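Local coordinates for uncharacterized protein SPOA0173 (Silicibacter pomeroyi, PDB 3EYT) that is of unknown function but has a thioredoxin-like fold and may have oxidoreductase and antioxidant activity, at residues Ile31-Phe36 with Ala64-His69; Gln10-Phe15 with Met78-Leu83; Met38-Cys43 with Arg116-Leu121. One frame throughout, in Å; residues are numbered along the deposited sequence.

Interaction 1 of 3, residues Ile31-Phe36 with Ala64-His69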
loop_
_atom_site.group_PDB
_atom_site.type_symbol
_atom_site.label_atom_id
_atom_site.label_comp_id
_atom_site.label_asym_id
_atom_site.label_seq_id
_atom_site.Cartn_x
_atom_site.Cartn_y
_atom_site.Cartn_z
ATOM N N ILE C 31 3.406 -13.595 -27.828
ATOM C CA ILE C 31 3.159 -13.185 -26.447
ATOM C C ILE C 31 1.924 -12.288 -26.396
ATOM O O ILE C 31 1.794 -11.327 -27.193
ATOM C CB ILE C 31 4.384 -12.443 -25.867
ATOM C CG1 ILE C 31 5.664 -13.252 -26.110
ATOM C CG2 ILE C 31 4.192 -12.122 -24.380
ATOM C CD1 ILE C 31 6.929 -12.457 -25.884
ATOM N N VAL C 32 1.002 -12.620 -25.497
ATOM C CA VAL C 32 -0.181 -11.801 -25.257
ATOM C C VAL C 32 -0.024 -11.199 -23.875
ATOM O O VAL C 32 0.128 -11.926 -22.894
ATOM C CB VAL C 32 -1.473 -12.655 -25.271
ATOM C CG1 VAL C 32 -2.694 -11.798 -24.972
ATOM C CG2 VAL C 32 -1.635 -13.366 -26.617
ATOM N N ILE C 33 -0.048 -9.873 -23.792
ATOM C CA ILE C 33 0.026 -9.192 -22.508
ATOM C C ILE C 33 -1.266 -8.459 -22.198
ATOM O O ILE C 33 -1.708 -7.615 -22.962
ATOM C CB ILE C 33 1.203 -8.190 -22.448
ATOM C CG1 ILE C 33 2.512 -8.864 -22.835
ATOM C CG2 ILE C 33 1.341 -7.527 -21.039
ATOM C CD1 ILE C 33 3.715 -7.847 -22.993
ATOM N N GLU C 34 -1.833 -8.763 -21.040
ATOM C CA GLU C 34 -3.023 -8.072 -20.574
ATOM C C GLU C 34 -2.603 -7.102 -19.463
ATOM O O GLU C 34 -2.191 -7.532 -18.382
ATOM C CB GLU C 34 -4.049 -9.106 -20.087
ATOM C CG GLU C 34 -5.282 -8.565 -19.403
ATOM C CD GLU C 34 -6.224 -7.827 -20.346
ATOM O OE1 GLU C 34 -6.187 -8.048 -21.583
ATOM O OE2 GLU C 34 -6.999 -7.006 -19.832
ATOM N N ALA C 35 -2.697 -5.805 -19.757
ATOM C CA ALA C 35 -2.345 -4.751 -18.819
ATOM C C ALA C 35 -3.649 -4.334 -18.167
ATOM O O ALA C 35 -4.632 -4.027 -18.853
ATOM C CB ALA C 35 -1.712 -3.576 -19.518
ATOM N N PHE C 36 -3.664 -4.360 -16.840
ATOM C CA PHE C 36 -4.901 -4.195 -16.107
ATOM C C PHE C 36 -4.599 -3.518 -14.762
ATOM O O PHE C 36 -3.452 -3.505 -14.293
ATOM C CB PHE C 36 -5.571 -5.574 -15.884
ATOM C CG PHE C 36 -4.849 -6.459 -14.873
ATOM C CD1 PHE C 36 -5.322 -6.557 -13.555
ATOM C CD2 PHE C 36 -3.710 -7.196 -15.247
ATOM C CE1 PHE C 36 -4.657 -7.369 -12.614
ATOM C CE2 PHE C 36 -3.038 -8.007 -14.336
ATOM C CZ PHE C 36 -3.511 -8.092 -12.997
ATOM N N ALA C 64 2.570 -17.439 -25.035
ATOM C CA ALA C 64 2.695 -17.027 -23.630
ATOM C C ALA C 64 1.640 -15.965 -23.329
ATOM O O ALA C 64 1.435 -15.032 -24.123
ATOM C CB ALA C 64 4.117 -16.478 -23.338
ATOM N N VAL C 65 0.980 -16.092 -22.184
ATOM C CA VAL C 65 0.027 -15.100 -21.727
ATOM C C VAL C 65 0.534 -14.558 -20.391
ATOM O O VAL C 65 0.795 -15.320 -19.461
ATOM C CB VAL C 65 -1.407 -15.693 -21.536
ATOM C CG1 VAL C 65 -2.385 -14.624 -20.959
ATOM C CG2 VAL C 65 -1.955 -16.236 -22.836
ATOM N N LEU C 66 0.681 -13.243 -20.326
ATOM C CA LEU C 66 1.249 -12.538 -19.164
ATOM C C LEU C 66 0.259 -11.484 -18.729
ATOM O O LEU C 66 -0.352 -10.850 -19.582
ATOM C CB LEU C 66 2.520 -11.774 -19.548
ATOM C CG LEU C 66 3.631 -12.566 -20.226
ATOM C CD1 LEU C 66 4.848 -11.707 -20.398
ATOM C CD2 LEU C 66 3.930 -13.867 -19.419
ATOM N N GLY C 67 0.137 -11.272 -17.421
ATOM C CA GLY C 67 -0.610 -10.116 -16.897
ATOM C C GLY C 67 0.396 -9.018 -16.550
ATOM O O GLY C 67 1.500 -9.305 -16.094
ATOM N N LEU C 68 0.017 -7.767 -16.737
ATOM C CA LEU C 68 0.860 -6.665 -16.306
ATOM C C LEU C 68 -0.004 -5.720 -15.455
ATOM O O LEU C 68 -0.952 -5.107 -15.959
ATOM C CB LEU C 68 1.453 -5.954 -17.527
ATOM C CG LEU C 68 2.314 -4.736 -17.213
ATOM C CD1 LEU C 68 3.623 -5.200 -16.576
ATOM C CD2 LEU C 68 2.595 -3.874 -18.463
ATOM N N HIS C 69 0.280 -5.660 -14.151
ATOM C CA HIS C 69 -0.518 -4.788 -13.250
ATOM C C HIS C 69 0.052 -3.362 -13.309
ATOM O O HIS C 69 1.143 -3.066 -12.766
ATOM C CB HIS C 69 -0.536 -5.338 -11.814
ATOM C CG HIS C 69 -1.649 -4.773 -10.968
ATOM N ND1 HIS C 69 -1.462 -4.368 -9.666
ATOM C CD2 HIS C 69 -2.953 -4.548 -11.247
ATOM C CE1 HIS C 69 -2.605 -3.918 -9.177
ATOM N NE2 HIS C 69 -3.526 -4.026 -10.117
#

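Interaction 2 of 3, residues Gln10-Phe15 with Met78-Leu83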
loop_
_atom_site.group_PDB
_atom_site.type_symbol
_atom_site.label_atom_id
_atom_site.label_comp_id
_atom_site.label_asym_id
_atom_site.label_seq_id
_atom_site.Cartn_x
_atom_site.Cartn_y
_atom_site.Cartn_z
ATOM N N GLN C 10 9.583 -3.633 -17.623
ATOM C CA GLN C 10 10.227 -3.151 -16.397
ATOM C C GLN C 10 9.309 -3.496 -15.236
ATOM O O GLN C 10 8.296 -2.844 -15.006
ATOM C CB GLN C 10 10.511 -1.642 -16.469
ATOM C CG GLN C 10 11.360 -1.209 -17.711
ATOM C CD GLN C 10 11.494 0.313 -17.783
ATOM O OE1 GLN C 10 12.096 0.944 -16.917
ATOM N NE2 GLN C 10 10.892 0.901 -18.793
ATOM N N ILE C 11 9.668 -4.559 -14.531
ATOM C CA ILE C 11 8.814 -5.215 -13.563
ATOM C C ILE C 11 9.467 -5.107 -12.197
ATOM O O ILE C 11 10.699 -5.183 -12.082
ATOM C CB ILE C 11 8.683 -6.741 -13.899
ATOM C CG1 ILE C 11 8.079 -6.950 -15.302
ATOM C CG2 ILE C 11 7.855 -7.481 -12.846
ATOM C CD1 ILE C 11 6.761 -6.176 -15.513
ATOM N N GLN C 12 8.638 -4.903 -11.168
ATOM C CA GLN C 12 9.091 -4.790 -9.783
ATOM C C GLN C 12 9.077 -6.172 -9.085
ATOM O O GLN C 12 9.989 -6.517 -8.287
ATOM C CB GLN C 12 8.169 -3.825 -9.062
ATOM C CG GLN C 12 8.529 -3.572 -7.611
ATOM C CD GLN C 12 7.299 -3.716 -6.737
ATOM O OE1 GLN C 12 6.511 -2.765 -6.530
ATOM N NE2 GLN C 12 7.101 -4.910 -6.245
ATOM N N GLN C 13 8.033 -6.946 -9.376
ATOM C CA GLN C 13 7.960 -8.319 -8.918
ATOM C C GLN C 13 6.955 -9.119 -9.745
ATOM O O GLN C 13 6.083 -8.547 -10.386
ATOM C CB GLN C 13 7.556 -8.352 -7.455
ATOM C CG GLN C 13 6.172 -7.867 -7.167
ATOM C CD GLN C 13 5.906 -7.978 -5.679
ATOM O OE1 GLN C 13 5.605 -9.049 -5.203
ATOM N NE2 GLN C 13 6.089 -6.887 -4.942
ATOM N N TRP C 14 7.072 -10.436 -9.685
ATOM C CA TRP C 14 6.249 -11.370 -10.453
ATOM C C TRP C 14 5.424 -12.233 -9.506
ATOM O O TRP C 14 5.912 -12.621 -8.447
ATOM C CB TRP C 14 7.171 -12.294 -11.263
ATOM C CG TRP C 14 7.636 -11.663 -12.552
ATOM C CD1 TRP C 14 8.862 -11.086 -12.795
ATOM C CD2 TRP C 14 6.877 -11.522 -13.772
ATOM N NE1 TRP C 14 8.914 -10.625 -14.102
ATOM C CE2 TRP C 14 7.719 -10.874 -14.718
ATOM C CE3 TRP C 14 5.593 -11.927 -14.176
ATOM C CZ2 TRP C 14 7.306 -10.587 -16.017
ATOM C CZ3 TRP C 14 5.175 -11.632 -15.486
ATOM C CH2 TRP C 14 6.037 -10.966 -16.385
ATOM N N PHE C 15 4.175 -12.492 -9.874
ATOM C CA PHE C 15 3.353 -13.513 -9.211
ATOM C C PHE C 15 3.153 -14.676 -10.183
ATOM O O PHE C 15 3.111 -14.474 -11.392
ATOM C CB PHE C 15 1.993 -12.927 -8.786
ATOM C CG PHE C 15 2.080 -11.941 -7.636
ATOM C CD1 PHE C 15 2.126 -12.388 -6.316
ATOM C CD2 PHE C 15 2.110 -10.573 -7.873
ATOM C CE1 PHE C 15 2.233 -11.463 -5.248
ATOM C CE2 PHE C 15 2.186 -9.656 -6.832
ATOM C CZ PHE C 15 2.257 -10.101 -5.508
HETATM N N MSE C 78 -3.992 -0.600 -4.399
HETATM C CA MSE C 78 -3.713 -1.666 -5.360
HETATM C C MSE C 78 -2.260 -2.139 -5.241
HETATM O O MSE C 78 -1.621 -2.422 -6.256
HETATM C CB MSE C 78 -3.963 -1.180 -6.782
HETATM C CG MSE C 78 -5.408 -0.664 -7.014
HETATM SE SE MSE C 78 -5.819 -0.646 -8.877
HETATM C CE MSE C 78 -6.563 1.156 -8.982
ATOM N N THR C 79 -1.747 -2.218 -4.006
ATOM C CA THR C 79 -0.364 -2.635 -3.781
ATOM C C THR C 79 -0.246 -4.184 -3.927
ATOM O O THR C 79 -1.273 -4.902 -3.979
ATOM C CB THR C 79 0.102 -2.234 -2.366
ATOM O OG1 THR C 79 -0.579 -3.065 -1.407
ATOM C CG2 THR C 79 -0.183 -0.751 -2.058
ATOM N N PRO C 80 0.989 -4.710 -3.980
ATOM C CA PRO C 80 1.127 -6.146 -4.199
ATOM C C PRO C 80 0.404 -7.046 -3.184
ATOM O O PRO C 80 -0.025 -8.152 -3.568
ATOM C CB PRO C 80 2.657 -6.358 -4.143
ATOM C CG PRO C 80 3.206 -5.077 -4.810
ATOM C CD PRO C 80 2.294 -3.993 -4.165
ATOM N N ILE C 81 0.271 -6.623 -1.920
ATOM C CA ILE C 81 -0.446 -7.495 -0.941
ATOM C C ILE C 81 -1.911 -7.620 -1.403
ATOM O O ILE C 81 -2.522 -8.691 -1.316
ATOM C CB ILE C 81 -0.336 -6.998 0.517
ATOM C CG1 ILE C 81 -0.988 -7.975 1.491
ATOM C CG2 ILE C 81 -0.968 -5.613 0.704
ATOM C CD1 ILE C 81 -0.786 -7.600 2.923
ATOM N N SER C 82 -2.456 -6.528 -1.933
ATOM C CA SER C 82 -3.820 -6.559 -2.471
ATOM C C SER C 82 -3.959 -7.372 -3.739
ATOM O O SER C 82 -4.946 -8.108 -3.922
ATOM C CB SER C 82 -4.354 -5.142 -2.667
ATOM O OG SER C 82 -4.664 -4.562 -1.408
ATOM N N LEU C 83 -2.990 -7.219 -4.637
ATOM C CA LEU C 83 -2.933 -7.974 -5.886
ATOM C C LEU C 83 -2.839 -9.466 -5.663
ATOM O O LEU C 83 -3.512 -10.218 -6.351
ATOM C CB LEU C 83 -1.724 -7.539 -6.741
ATOM C CG LEU C 83 -1.606 -8.272 -8.095
ATOM C CD1 LEU C 83 -2.845 -8.006 -8.960
ATOM C CD2 LEU C 83 -0.335 -7.875 -8.837
#

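Interaction 3 of 3, residues Met38-Cys43 with Arg116-Leu121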
loop_
_atom_site.group_PDB
_atom_site.type_symbol
_atom_site.label_atom_id
_atom_site.label_comp_id
_atom_site.label_asym_id
_atom_site.label_seq_id
_atom_site.Cartn_x
_atom_site.Cartn_y
_atom_site.Cartn_z
HETATM N N MSE C 38 -6.389 -3.908 -10.888
HETATM C CA MSE C 38 -7.276 -4.833 -10.188
HETATM C C MSE C 38 -8.615 -4.195 -9.805
HETATM O O MSE C 38 -9.611 -4.887 -9.735
HETATM C CB MSE C 38 -6.570 -5.424 -8.967
HETATM C CG MSE C 38 -6.193 -4.365 -7.932
HETATM SE SE MSE C 38 -5.306 -5.204 -6.403
HETATM C CE MSE C 38 -6.929 -5.765 -5.413
ATOM N N LEU C 39 -8.650 -2.883 -9.572
ATOM C CA LEU C 39 -9.909 -2.215 -9.223
ATOM C C LEU C 39 -10.647 -1.548 -10.411
ATOM O O LEU C 39 -11.613 -0.801 -10.231
ATOM C CB LEU C 39 -9.669 -1.198 -8.079
ATOM C CG LEU C 39 -9.029 -1.718 -6.785
ATOM C CD1 LEU C 39 -8.986 -0.578 -5.766
ATOM C CD2 LEU C 39 -9.823 -2.924 -6.207
ATOM N N CYS C 40 -10.217 -1.840 -11.625
ATOM C CA CYS C 40 -10.849 -1.253 -12.790
ATOM C C CYS C 40 -11.968 -2.179 -13.266
ATOM O O CYS C 40 -11.717 -3.333 -13.594
ATOM C CB CYS C 40 -9.783 -1.015 -13.848
ATOM S SG CYS C 40 -10.347 -0.908 -15.551
ATOM N N PRO C 41 -13.220 -1.689 -13.261
ATOM C CA PRO C 41 -14.336 -2.614 -13.520
ATOM C C PRO C 41 -14.244 -3.299 -14.883
ATOM O O PRO C 41 -14.572 -4.484 -14.984
ATOM C CB PRO C 41 -15.594 -1.730 -13.397
ATOM C CG PRO C 41 -15.158 -0.587 -12.529
ATOM C CD PRO C 41 -13.682 -0.357 -12.838
ATOM N N GLY C 42 -13.756 -2.598 -15.914
ATOM C CA GLY C 42 -13.636 -3.208 -17.254
ATOM C C GLY C 42 -12.580 -4.305 -17.300
ATOM O O GLY C 42 -12.738 -5.279 -18.034
ATOM N N CYS C 43 -11.494 -4.157 -16.540
ATOM C CA CYS C 43 -10.488 -5.221 -16.408
ATOM C C CYS C 43 -11.061 -6.487 -15.779
ATOM O O CYS C 43 -10.762 -7.601 -16.201
ATOM C CB CYS C 43 -9.301 -4.740 -15.544
ATOM S SG CYS C 43 -8.365 -3.416 -16.351
ATOM N N ARG C 116 -3.089 3.760 -23.285
ATOM C CA ARG C 116 -4.108 4.793 -23.067
ATOM C C ARG C 116 -4.878 4.567 -21.777
ATOM O O ARG C 116 -5.619 5.439 -21.332
ATOM C CB ARG C 116 -5.090 4.819 -24.239
ATOM C CG ARG C 116 -4.439 5.163 -25.582
ATOM C CD ARG C 116 -5.492 5.210 -26.681
ATOM N NE ARG C 116 -6.288 6.445 -26.603
ATOM C CZ ARG C 116 -5.897 7.646 -27.048
ATOM N NH1 ARG C 116 -4.706 7.811 -27.622
ATOM N NH2 ARG C 116 -6.707 8.695 -26.920
ATOM N N GLY C 117 -4.734 3.389 -21.181
ATOM C CA GLY C 117 -5.523 3.090 -19.975
ATOM C C GLY C 117 -5.566 1.589 -19.871
ATOM O O GLY C 117 -4.762 0.888 -20.532
ATOM N N THR C 118 -6.493 1.085 -19.049
ATOM C CA THR C 118 -6.676 -0.362 -18.878
ATOM C C THR C 118 -8.175 -0.654 -19.080
ATOM O O THR C 118 -9.005 0.208 -18.793
ATOM C CB THR C 118 -6.260 -0.816 -17.422
ATOM O OG1 THR C 118 -7.059 -0.128 -16.454
ATOM C CG2 THR C 118 -4.812 -0.488 -17.140
ATOM N N PRO C 119 -8.524 -1.866 -19.554
ATOM C CA PRO C 119 -7.547 -2.876 -19.959
ATOM C C PRO C 119 -6.940 -2.589 -21.335
ATOM O O PRO C 119 -7.586 -1.989 -22.203
ATOM C CB PRO C 119 -8.368 -4.188 -19.981
ATOM C CG PRO C 119 -9.753 -3.736 -20.456
ATOM C CD PRO C 119 -9.925 -2.308 -19.769
ATOM N N SER C 120 -5.684 -2.972 -21.504
ATOM C CA SER C 120 -5.059 -2.969 -22.813
ATOM C C SER C 120 -4.521 -4.343 -23.091
ATOM O O SER C 120 -4.016 -5.019 -22.192
ATOM C CB SER C 120 -3.936 -1.930 -22.890
ATOM O OG SER C 120 -4.519 -0.645 -22.768
ATOM N N LEU C 121 -4.612 -4.749 -24.348
ATOM C CA LEU C 121 -4.101 -6.035 -24.738
ATOM C C LEU C 121 -3.027 -5.806 -25.794
ATOM O O LEU C 121 -3.275 -5.102 -26.796
ATOM C CB LEU C 121 -5.244 -6.951 -25.216
ATOM C CG LEU C 121 -4.827 -8.446 -25.312
ATOM C CD1 LEU C 121 -5.929 -9.388 -25.049
ATOM C CD2 LEU C 121 -4.217 -8.734 -26.662
#

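Interaction 1 of 3, residues Ile31-Phe36 with Ala64-His69
Phe36 holds CG between its backbone N and carbonyl carbon (chi1 71°), while His69 has CG anti to the backbone N (chi1 -162°), and at the C-terminal ends of the two paired segments these side chains cross at about a right angle. The contact is made by CD2 of the imidazole, which lies over one face of the Phe36 ring, 3.6 Å from CE1; the two ring planes stand 41° apart. At the edge of the same ring, near its plane, CA of Gly67 approaches CE2 to 4.1 Å. Glycine suits this place, because a CB on Gly67 would press tightly against CE2. The polar end of His69 is held from outside the pair, its NE2 being hydrogen-bonded to the backbone N of Met38. Strands 30-36 and 63-69 run parallel in register as neighbours in the central sheet, joined by helix 41-57 in the beta-alpha-beta crossover of the thioredoxin fold. Five backbone hydrogen bonds tie them, from Val32 N to Ala64 O at 2.8 Å through to Phe36 N to Leu68 O at 2.9 Å. On the sheet face carrying Ile31, Ile33 and Ala35, CG2 of Ile33 meets CB of Leu68 at 3.8 Å, and CG2 of Ile31 reaches CD1 of Leu66 at 4.1 Å. Helix 41-57 packs on the other face, where Val65 touches Val54 and Glu34 touches Ala51; Phe36 there also meets Cys43 and Ile48.

Interaction 2 of 3, residues Gln10-Phe15 with Met78-Leu83
Phe15 and Gln13 of strand 11-15, outermost in the sheet of this chain, face Pro80 and Leu83 in the first turn of helix 80-89; the backbones stay apart, with the CA atoms of Gln13 and Pro80 8.6 Å and those of Phe15 and Leu83 9.0 Å from each other, and only side chains and one carbonyl O meet. Gln13 has CG between its backbone N and carbonyl carbon (chi1 66°) and is extended beyond it. The extended chain carries the carboxamide to the pyrrolidine ring, the two side chains crossing obliquely, with NE2 of Gln13 3.4 Å from CG of Pro80 and 3.6 Å from its CB. Phe15 crosses the same proline at about a right angle, CZ lying 4.0 Å from CB of Pro80. CZ of Phe15 also comes to 3.6 Å from the carbonyl O of Pro80. One turn further along the helix, CD2 of Leu83 sits 3.7 Å from CE2 of Phe15 in a second apolar contact. Thr79 occupies the N-cap position, and its carbonyl O accepts from Leu83 N at 3.0 Å, closing the turn that presents Pro80 and Leu83 together. Gln12 packs on Pro80 of a third subunit. Phe15 reaches further along the helix to Lys84 and Leu87. Strand 96-99 lies beside strand 11-15, its Val98 touching Gln13, Phe15 and Leu83, while Leu83 also packs on His69 of strand 63-69.

Interaction 3 of 3, residues Met38-Cys43 with Arg116-Leu121
A CxxC sequence at the start of helix 41-57, resembling that of thioredoxins, meets the loop carrying a cis-proline: Cys40 and Cys43 lie against Thr118 and Pro119, whose connecting peptide bond is cis. With SG anti to its carbonyl carbon (chi1 -66°), Cys43 turns the sulfur to the junction of Thr118 and Pro119, touching CB of Thr118 at 3.5 Å, while CB of Pro119 lies 3.7 Å from the same SG. Cys40, with SG anti to the backbone N (chi1 157°), approaches the hydroxyl of Thr118, SG and OG1 being 3.5 Å apart. The same sulfur is the helix cap: Cys43 N donates to Cys40 SG over 3.6 Å, with 157° at the hydrogen. The cysteines form no disulfide here, Cys40 SG and Cys43 SG being 3.3 Å apart. An alanine in place of Cys40 would probably leave the N-H of Cys43 without this capping partner and take away the sulfur beside the Thr118 hydroxyl. CD of Pro119 approaches backbone C of Gly42 to 4.1 Å. Ser120 OG donates to Gly117 O at 2.7 Å from above the carbonyl plane, bridging the turn that leads into strand 120-124. Glu34 of strand 30-36 packs on Pro119. A pair of cysteines at a helix N-terminus facing a cis-proline loop is the hallmark of thioredoxin-fold redox sites, consistent with such a role here.

How the interactions relate
All three contacts gather around one mixed sheet. Interaction 1 forms its centre; interaction 2 is centred about 13 Å away, where strand 11-15, outermost in this chain's sheet, faces helix 80-89, and interaction 3 about 11 Å away, beyond the ends of the central strands. Interactions 2 and 3 have centres about 16 Å apart. Along the chain, interaction 1 is nested inside the loop closed by interaction 2, whereas interaction 3 crosses both. His69 touches segments of both other contacts, and Met38 of interaction 3 packs on Ser82 and Leu83 of interaction 2. Ala35 N probably bonds to Ser120 O, joining strands 30-36 and 120-124. The probable redox site is thus built directly onto the core sheet.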